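Local coordinates for 6-carboxyhexanoate--CoA ligase (Aquifex aeolicus, PDB 5TVA), which belongs to the BioW family of ligases and binds coenzyme A and adenosine monophosphate in a mixed alpha/beta fold, at residues E127-K130 with E131-V134; K142-K145 with K146-K150. All blocks are in the same frame, centred on the assembly; numbering follows the deposited sequence.

Interaction 1: residues E127-K130 with E131-V134. With COA (coenzyme A), chain D.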
ATOM      1  N   GLU A 127       4.673  15.506   0.912  1.00 48.38           N
ATOM      2  CA  GLU A 127       4.575  15.128   2.315  1.00 45.77           C
ATOM      3  C   GLU A 127       5.487  16.023   3.152  1.00 49.22           C
ATOM      4  O   GLU A 127       6.585  16.398   2.725  1.00 45.87           O
ATOM      5  CB  GLU A 127       4.923  13.645   2.509  1.00 43.90           C
ATOM      6  CG  GLU A 127       6.393  13.290   2.388  1.00 43.02           C
ATOM      7  CD  GLU A 127       6.835  13.048   0.957  1.00 46.97           C
ATOM      8  OE1 GLU A 127       6.007  13.232   0.029  1.00 45.78           O
ATOM      9  OE2 GLU A 127       8.014  12.656   0.762  1.00 49.76           O
ATOM     10  N   GLU A 128       5.008  16.386   4.346  1.00 50.04           N
ATOM     11  CA  GLU A 128       5.761  17.289   5.215  1.00 53.03           C
ATOM     12  C   GLU A 128       6.931  16.574   5.864  1.00 54.44           C
ATOM     13  O   GLU A 128       8.023  17.142   5.995  1.00 51.49           O
ATOM     14  CB  GLU A 128       4.846  17.855   6.302  1.00 54.11           C
ATOM     15  CG  GLU A 128       4.084  19.067   5.897  1.00 50.21           C
ATOM     16  CD  GLU A 128       4.998  20.232   5.681  1.00 55.44           C
ATOM     17  OE1 GLU A 128       5.933  20.405   6.500  1.00 59.87           O
ATOM     18  OE2 GLU A 128       4.794  20.953   4.684  1.00 54.51           O
ATOM     19  N   ASP A 129       6.705  15.342   6.314  1.00 50.06           N
ATOM     20  CA  ASP A 129       7.718  14.549   7.003  1.00 51.31           C
ATOM     21  C   ASP A 129       8.200  13.495   6.017  1.00 50.23           C
ATOM     22  O   ASP A 129       7.526  12.488   5.791  1.00 51.50           O
ATOM     23  CB  ASP A 129       7.159  13.926   8.274  1.00 51.15           C
ATOM     24  CG  ASP A 129       8.205  13.163   9.056  1.00 54.96           C
ATOM     25  OD1 ASP A 129       9.192  12.712   8.434  1.00 53.22           O
ATOM     26  OD2 ASP A 129       8.033  13.001  10.289  1.00 55.23           O
ATOM     27  N   LYS A 130       9.377  13.728   5.443  1.00 48.33           N
ATOM     28  CA  LYS A 130       9.901  12.855   4.407  1.00 54.41           C
ATOM     29  C   LYS A 130      10.530  11.583   4.970  1.00 56.11           C
ATOM     30  O   LYS A 130      10.853  10.676   4.199  1.00 49.93           O
ATOM     31  CB  LYS A 130      10.899  13.639   3.541  1.00 52.43           C
ATOM     32  CG  LYS A 130      10.356  15.021   3.165  1.00 51.94           C
ATOM     33  CD  LYS A 130      11.100  15.660   2.002  1.00 58.49           C
ATOM     34  CE  LYS A 130      10.687  17.131   1.810  1.00 58.08           C
ATOM     35  NZ  LYS A 130       9.207  17.325   1.632  1.00 54.98           N
ATOM     36  N   GLU A 131      10.705  11.484   6.285  1.00 49.93           N
ATOM     37  CA  GLU A 131      11.048  10.187   6.841  1.00 55.80           C
ATOM     38  C   GLU A 131       9.804   9.344   7.072  1.00 56.15           C
ATOM     39  O   GLU A 131       9.813   8.127   6.824  1.00 51.83           O
ATOM     40  CB  GLU A 131      11.818  10.350   8.149  1.00 56.77           C
ATOM     41  CG  GLU A 131      12.900  11.406   8.094  1.00 64.78           C
ATOM     42  CD  GLU A 131      13.635  11.529   9.410  1.00 69.83           C
ATOM     43  OE1 GLU A 131      13.594  10.559  10.200  1.00 74.00           O
ATOM     44  OE2 GLU A 131      14.225  12.599   9.659  1.00 72.25           O
ATOM     45  N   ARG A 132       8.722   9.996   7.495  1.00 48.11           N
ATOM     46  CA  ARG A 132       7.523   9.285   7.906  1.00 49.51           C
ATOM     47  C   ARG A 132       6.603   9.004   6.720  1.00 52.50           C
ATOM     48  O   ARG A 132       6.067   7.892   6.586  1.00 44.95           O
ATOM     49  CB  ARG A 132       6.802  10.093   8.978  1.00 52.48           C
ATOM     50  CG  ARG A 132       5.949   9.250   9.863  1.00 59.06           C
ATOM     51  CD  ARG A 132       4.709   9.992  10.417  1.00 58.52           C
ATOM     52  NE  ARG A 132       3.587   9.578   9.593  1.00 66.16           N
ATOM     53  CZ  ARG A 132       2.318   9.665   9.969  1.00 61.84           C
ATOM     54  NH1 ARG A 132       2.005  10.088  11.201  1.00 61.59           N
ATOM     55  NH2 ARG A 132       1.351   9.270   9.141  1.00 56.92           N
ATOM     56  N   GLY A 133       6.408  10.005   5.852  1.00 47.88           N
ATOM     57  CA  GLY A 133       5.405   9.913   4.814  1.00 42.26           C
ATOM     58  C   GLY A 133       3.994   9.899   5.380  1.00 36.89           C
ATOM     59  O   GLY A 133       3.743  10.187   6.543  1.00 36.22           O
ATOM     60  N   VAL A 134       3.061   9.516   4.518  1.00 37.09           N
ATOM     61  CA  VAL A 134       1.664   9.366   4.907  1.00 38.54           C
ATOM     62  C   VAL A 134       1.308   7.880   4.841  1.00 34.83           C
ATOM     63  O   VAL A 134       1.775   7.157   3.956  1.00 37.00           O
ATOM     64  CB  VAL A 134       0.765  10.234   4.002  1.00 35.95           C
ATOM     65  CG1 VAL A 134      -0.688  10.087   4.369  1.00 32.94           C
ATOM     66  CG2 VAL A 134       1.183  11.681   4.150  1.00 46.27           C
TER
HETATM   67  N1A COA D 302       5.726   1.175   9.271  1.00 47.84           N
HETATM   68  C2A COA D 302       6.617   1.699  10.127  1.00 47.13           C
HETATM   69  N3A COA D 302       6.241   2.216  11.290  1.00 52.55           N
HETATM   70  C4A COA D 302       4.938   2.255  11.632  1.00 53.84           C
HETATM   71  C5A COA D 302       3.979   1.723  10.767  1.00 50.56           C
HETATM   72  C6A COA D 302       4.437   1.166   9.546  1.00 45.52           C
HETATM   73  N6A COA D 302       3.423   0.592   8.571  1.00 43.92           N
HETATM   74  N7A COA D 302       2.777   1.860  11.330  1.00 48.49           N
HETATM   75  C8A COA D 302       2.944   2.453  12.497  1.00 52.15           C
HETATM   76  N9A COA D 302       4.245   2.667  12.706  1.00 53.69           N
HETATM   77  C1B COA D 302       4.680   3.411  13.924  1.00 53.30           C
HETATM   78  C2B COA D 302       5.833   3.806  14.273  1.00 55.28           C
HETATM   79  O2B COA D 302       6.635   4.396  13.200  1.00 61.09           O
HETATM   80  C3B COA D 302       5.164   5.081  15.129  1.00 58.58           C
HETATM   81  O3B COA D 302       4.638   5.998  14.132  1.00 53.70           O
HETATM   82  P3B COA D 302       5.199   7.518  13.688  1.00 61.90           P
HETATM   83  O7A COA D 302       3.986   8.385  13.549  1.00 52.62           O
HETATM   84  O8A COA D 302       6.153   8.112  14.679  1.00 66.21           O
HETATM   85  O9A COA D 302       5.888   7.470  12.349  1.00 57.00           O
HETATM   86  C4B COA D 302       4.217   4.541  15.844  1.00 55.90           C
HETATM   87  O4B COA D 302       4.017   3.094  15.284  1.00 50.90           O
HETATM   88  C5B COA D 302       2.807   5.304  15.819  1.00 48.50           C
HETATM   89  O5B COA D 302       2.107   5.011  14.658  1.00 52.43           O
HETATM   90  P1A COA D 302       0.442   4.879  14.551  1.00 56.90           P
HETATM   91  O1A COA D 302      -0.066   5.847  13.475  1.00 52.73           O
HETATM   92  O2A COA D 302      -0.259   5.130  15.865  1.00 54.62           O
HETATM   93  O3A COA D 302       0.108   3.358  14.018  1.00 55.38           O
HETATM   94  P2A COA D 302      -1.315   2.483  14.240  1.00 55.22           P
HETATM   95  O4A COA D 302      -1.224   1.872  15.645  1.00 45.84           O
HETATM   96  O5A COA D 302      -2.545   3.402  14.226  1.00 56.07           O
HETATM   97  O6A COA D 302      -1.365   1.291  13.044  1.00 61.05           O
HETATM   98  CBP COA D 302      -0.991   0.218  10.724  1.00 58.05           C
HETATM   99  CCP COA D 302      -1.026   1.542  11.642  1.00 58.51           C
HETATM  100  CDP COA D 302       0.261  -0.627  11.077  1.00 46.70           C
HETATM  101  CEP COA D 302      -2.174  -0.696  11.110  1.00 45.01           C
HETATM  102  CAP COA D 302      -1.016   0.607   9.144  1.00 48.32           C
HETATM  103  OAP COA D 302       0.237   0.612   8.570  1.00 49.13           O
HETATM  104  C9P COA D 302      -1.872  -0.316   8.231  1.00 50.56           C
HETATM  105  O9P COA D 302      -3.034  -0.068   7.989  1.00 56.64           O
HETATM  106  N8P COA D 302      -1.287  -1.509   7.626  1.00 57.09           N
HETATM  107  C7P COA D 302      -2.097  -2.430   6.763  1.00 52.76           C
HETATM  108  C6P COA D 302      -1.584  -2.502   5.333  1.00 54.34           C
HETATM  109  C5P COA D 302      -0.126  -3.062   5.175  1.00 61.21           C
HETATM  110  O5P COA D 302       0.759  -2.671   5.837  1.00 60.99           O
HETATM  111  N4P COA D 302       0.115  -4.098   4.138  1.00 56.68           N
HETATM  112  C3P COA D 302       1.510  -4.680   3.978  1.00 68.73           C
HETATM  113  C2P COA D 302       1.574  -5.417   2.635  1.00 65.73           C
HETATM  114  S1P COA D 302       1.014  -4.201   1.403  1.00 65.91           S
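D129 meets E131 and R132 through one carboxylate oxygen, OD1, which takes two backbone N-H groups in the tight bend 127-134. E131 N reaches D129 OD1 at 2.9 Å almost in line with the C-O bond, whereas R132 N comes to the same oxygen from well above the carboxylate plane. The trans chi1 of D129 (-177°) holds CG beside its own carbonyl carbon, from where the carboxylate folds over the following amides. The other oxygen, D129 OD2, lies 3.4 Å from R132 CB, and the two side chains cross at about a right angle. Behind this, D129 O receives G133 N at 2.7 Å in a straight bond (N-H...O 162°) and R132 N only weakly. G133 stands at positive phi (67°), carrying the chain out of the bend toward V134, while K130 NZ turns back to bond E127 O at 3.0 Å.

R132 leads off the bend toward coenzyme A. Its CG packs 3.1 Å from phosphate oxygen O9A. The guanidinium approaches O7A obliquely, NH1 3.5 Å away, and NE bonds weakly to G133 O. Its positive charge probably adds to the field around the phosphate; coenzyme A is also hydrogen-bonded by K49 and R9. Further out, E127 is paired with R125 and bonded to L117 N, which ties the bend to strand 116-119. The pairing of D129 OD1 with E131 N and R132 N, closed by D129 O with G133 N, is an Asx motif beginning with an Asx turn, here on the rim of the coenzyme A pocket.

Interaction 2: residues K142-K145 with K146-K150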
ATOM      1  N   LYS A 142     -14.455  -6.152   3.150  1.00 36.34           N
ATOM      2  CA  LYS A 142     -15.721  -6.402   3.832  1.00 39.74           C
ATOM      3  C   LYS A 142     -15.814  -7.830   4.374  1.00 46.38           C
ATOM      4  O   LYS A 142     -16.231  -8.050   5.520  1.00 51.33           O
ATOM      5  CB  LYS A 142     -16.873  -6.124   2.866  1.00 43.67           C
ATOM      6  CG  LYS A 142     -18.243  -6.424   3.441  1.00 47.81           C
ATOM      7  CD  LYS A 142     -19.309  -5.759   2.597  1.00 58.49           C
ATOM      8  CE  LYS A 142     -20.624  -5.726   3.333  1.00 65.23           C
ATOM      9  NZ  LYS A 142     -20.470  -4.899   4.553  1.00 61.55           N
ATOM     10  N   ASP A 143     -15.462  -8.823   3.564  1.00 38.66           N
ATOM     11  CA  ASP A 143     -15.554 -10.227   4.001  1.00 47.30           C
ATOM     12  C   ASP A 143     -14.191 -10.860   3.764  1.00 44.40           C
ATOM     13  O   ASP A 143     -14.019 -11.582   2.777  1.00 40.91           O
ATOM     14  CB  ASP A 143     -16.676 -10.982   3.247  1.00 41.40           C
ATOM     15  CG  ASP A 143     -16.884 -12.403   3.765  1.00 46.58           C
ATOM     16  OD1 ASP A 143     -16.095 -12.851   4.623  1.00 51.07           O
ATOM     17  OD2 ASP A 143     -17.840 -13.077   3.322  1.00 51.08           O
ATOM     18  N   ARG A 144     -13.231 -10.575   4.657  1.00 38.47           N
ATOM     19  CA  ARG A 144     -11.836 -10.923   4.374  1.00 41.40           C
ATOM     20  C   ARG A 144     -11.640 -12.436   4.188  1.00 36.86           C
ATOM     21  O   ARG A 144     -10.821 -12.866   3.364  1.00 34.84           O
ATOM     22  CB  ARG A 144     -10.915 -10.403   5.479  1.00 31.08           C
ATOM     23  CG  ARG A 144      -9.454 -10.553   5.110  1.00 35.63           C
ATOM     24  CD  ARG A 144      -8.516  -9.915   6.118  1.00 35.49           C
ATOM     25  NE  ARG A 144      -8.215  -8.530   5.783  1.00 31.26           N
ATOM     26  CZ  ARG A 144      -7.127  -8.116   5.131  1.00 35.67           C
ATOM     27  NH1 ARG A 144      -6.192  -8.993   4.732  1.00 29.18           N
ATOM     28  NH2 ARG A 144      -6.960  -6.806   4.903  1.00 29.09           N
ATOM     29  N   LYS A 145     -12.359 -13.250   4.959  1.00 38.09           N
ATOM     30  CA  LYS A 145     -12.231 -14.701   4.845  1.00 41.48           C
ATOM     31  C   LYS A 145     -12.611 -15.154   3.442  1.00 44.45           C
ATOM     32  O   LYS A 145     -11.869 -15.904   2.793  1.00 40.40           O
ATOM     33  CB  LYS A 145     -13.103 -15.382   5.906  1.00 41.67           C
ATOM     34  CG  LYS A 145     -12.825 -16.885   6.171  1.00 45.82           C
ATOM     35  CD  LYS A 145     -14.020 -17.743   5.697  1.00 54.75           C
ATOM     36  CE  LYS A 145     -14.705 -18.454   6.844  1.00 49.09           C
ATOM     37  NZ  LYS A 145     -14.780 -17.520   7.998  1.00 51.75           N
ATOM     38  N   LYS A 146     -13.746 -14.662   2.940  1.00 43.85           N
ATOM     39  CA  LYS A 146     -14.173 -14.995   1.584  1.00 45.94           C
ATOM     40  C   LYS A 146     -13.154 -14.524   0.555  1.00 47.12           C
ATOM     41  O   LYS A 146     -12.766 -15.281  -0.346  1.00 41.79           O
ATOM     42  CB  LYS A 146     -15.543 -14.381   1.303  1.00 47.42           C
ATOM     43  CG  LYS A 146     -16.090 -14.704  -0.070  1.00 49.47           C
ATOM     44  CD  LYS A 146     -17.487 -14.155  -0.225  1.00 52.96           C
ATOM     45  CE  LYS A 146     -18.083 -14.509  -1.584  1.00 65.13           C
ATOM     46  NZ  LYS A 146     -19.341 -13.741  -1.843  1.00 67.33           N
ATOM     47  N   VAL A 147     -12.703 -13.273   0.683  1.00 38.06           N
ATOM     48  CA  VAL A 147     -11.794 -12.690  -0.305  1.00 37.32           C
ATOM     49  C   VAL A 147     -10.461 -13.430  -0.307  1.00 35.59           C
ATOM     50  O   VAL A 147      -9.892 -13.726  -1.369  1.00 36.01           O
ATOM     51  CB  VAL A 147     -11.609 -11.177  -0.035  1.00 37.54           C
ATOM     52  CG1 VAL A 147     -10.537 -10.598  -0.941  1.00 35.51           C
ATOM     53  CG2 VAL A 147     -12.926 -10.432  -0.250  1.00 34.64           C
ATOM     54  N   THR A 148      -9.931 -13.721   0.877  1.00 36.47           N
ATOM     55  CA  THR A 148      -8.665 -14.446   0.954  1.00 39.00           C
ATOM     56  C   THR A 148      -8.752 -15.820   0.289  1.00 35.77           C
ATOM     57  O   THR A 148      -7.845 -16.209  -0.454  1.00 34.80           O
ATOM     58  CB  THR A 148      -8.239 -14.585   2.413  1.00 38.76           C
ATOM     59  OG1 THR A 148      -8.039 -13.280   2.949  1.00 36.49           O
ATOM     60  CG2 THR A 148      -6.948 -15.398   2.538  1.00 35.07           C
ATOM     61  N   GLU A 149      -9.829 -16.571   0.528  1.00 36.08           N
ATOM     62  CA  GLU A 149      -9.878 -17.903  -0.071  1.00 41.05           C
ATOM     63  C   GLU A 149      -9.978 -17.798  -1.586  1.00 45.21           C
ATOM     64  O   GLU A 149      -9.267 -18.507  -2.318  1.00 40.50           O
ATOM     65  CB  GLU A 149     -11.035 -18.741   0.498  1.00 39.02           C
ATOM     66  CG  GLU A 149     -10.978 -20.249   0.026  1.00 46.63           C
ATOM     67  CD  GLU A 149     -12.064 -21.149   0.664  1.00 50.76           C
ATOM     68  OE1 GLU A 149     -12.021 -21.415   1.887  1.00 49.28           O
ATOM     69  OE2 GLU A 149     -12.992 -21.573  -0.058  1.00 55.01           O
ATOM     70  N   LYS A 150     -10.829 -16.893  -2.071  1.00 37.96           N
ATOM     71  CA  LYS A 150     -10.991 -16.723  -3.510  1.00 39.51           C
ATOM     72  C   LYS A 150      -9.677 -16.344  -4.168  1.00 41.20           C
ATOM     73  O   LYS A 150      -9.242 -16.995  -5.125  1.00 50.28           O
ATOM     74  CB  LYS A 150     -12.063 -15.672  -3.802  1.00 47.29           C
ATOM     75  CG  LYS A 150     -12.358 -15.469  -5.281  1.00 53.08           C
ATOM     76  CD  LYS A 150     -13.822 -15.087  -5.476  1.00 59.68           C
ATOM     77  CE  LYS A 150     -14.268 -15.254  -6.925  1.00 64.53           C
ATOM     78  NZ  LYS A 150     -13.586 -14.311  -7.864  1.00 67.15           N
TER
HETATM   79  O   HOH W   1      -6.214 -11.961   4.721  1.00 37.97           O
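Residues 144-149 form the first turns of helix 144-153, D143 capping them, with V147 N on D143 O (3.0 Å), T148 N on R144 O and E149 N on K145 O in regular i to i+4 steps. D143 precedes the helix, and its chi1 near -175° swings the carboxylate over the first turn, with OD2 3.3 Å from K146 CB and OD1 accepting K146 N in a weak, long bond (3.4 Å, N-H...O 167°). This is an N-cap, in which the acidic group probably also eases the positive end of the helix dipole. The extended K146 chain crosses D143 at about a right angle, their charged atoms remaining 5.4 Å apart between D143 OD2 and K146 NZ.

A second grip lies on R144 O, which accepts T148 N and T148 OG1, each at 2.8 Å, from opposite faces of the carbonyl. The same hydroxyl receives a hydrogen bond from a water that lies in the guanidinium plane of R144, 3.0 Å from NH1. Salt bridges to D140 and D162 fix that guanidinium, and T148 rests on L158 and V161 of helix 158-173.

In the fold
Followed from the N terminus, the chain leaves strand 116-119 and turns sharply at interaction 1, a local closure within the loop that runs on to strand 139-141. It then passes through that edge strand of the parallel sheet 57-60, 236-239 and 139-141 and, at once, enters helix 144-153, whose start is interaction 2. The two closures are therefore in series: neither encloses nor crosses the other. The centres of interaction 1 and interaction 2 are about 32 Å apart, on opposite sides of the chain's centre. The first joins the mixed-sheet strand 116-119 to the coenzyme A pocket, while the second sets the helix against helix 158-173 beside the parallel sheet.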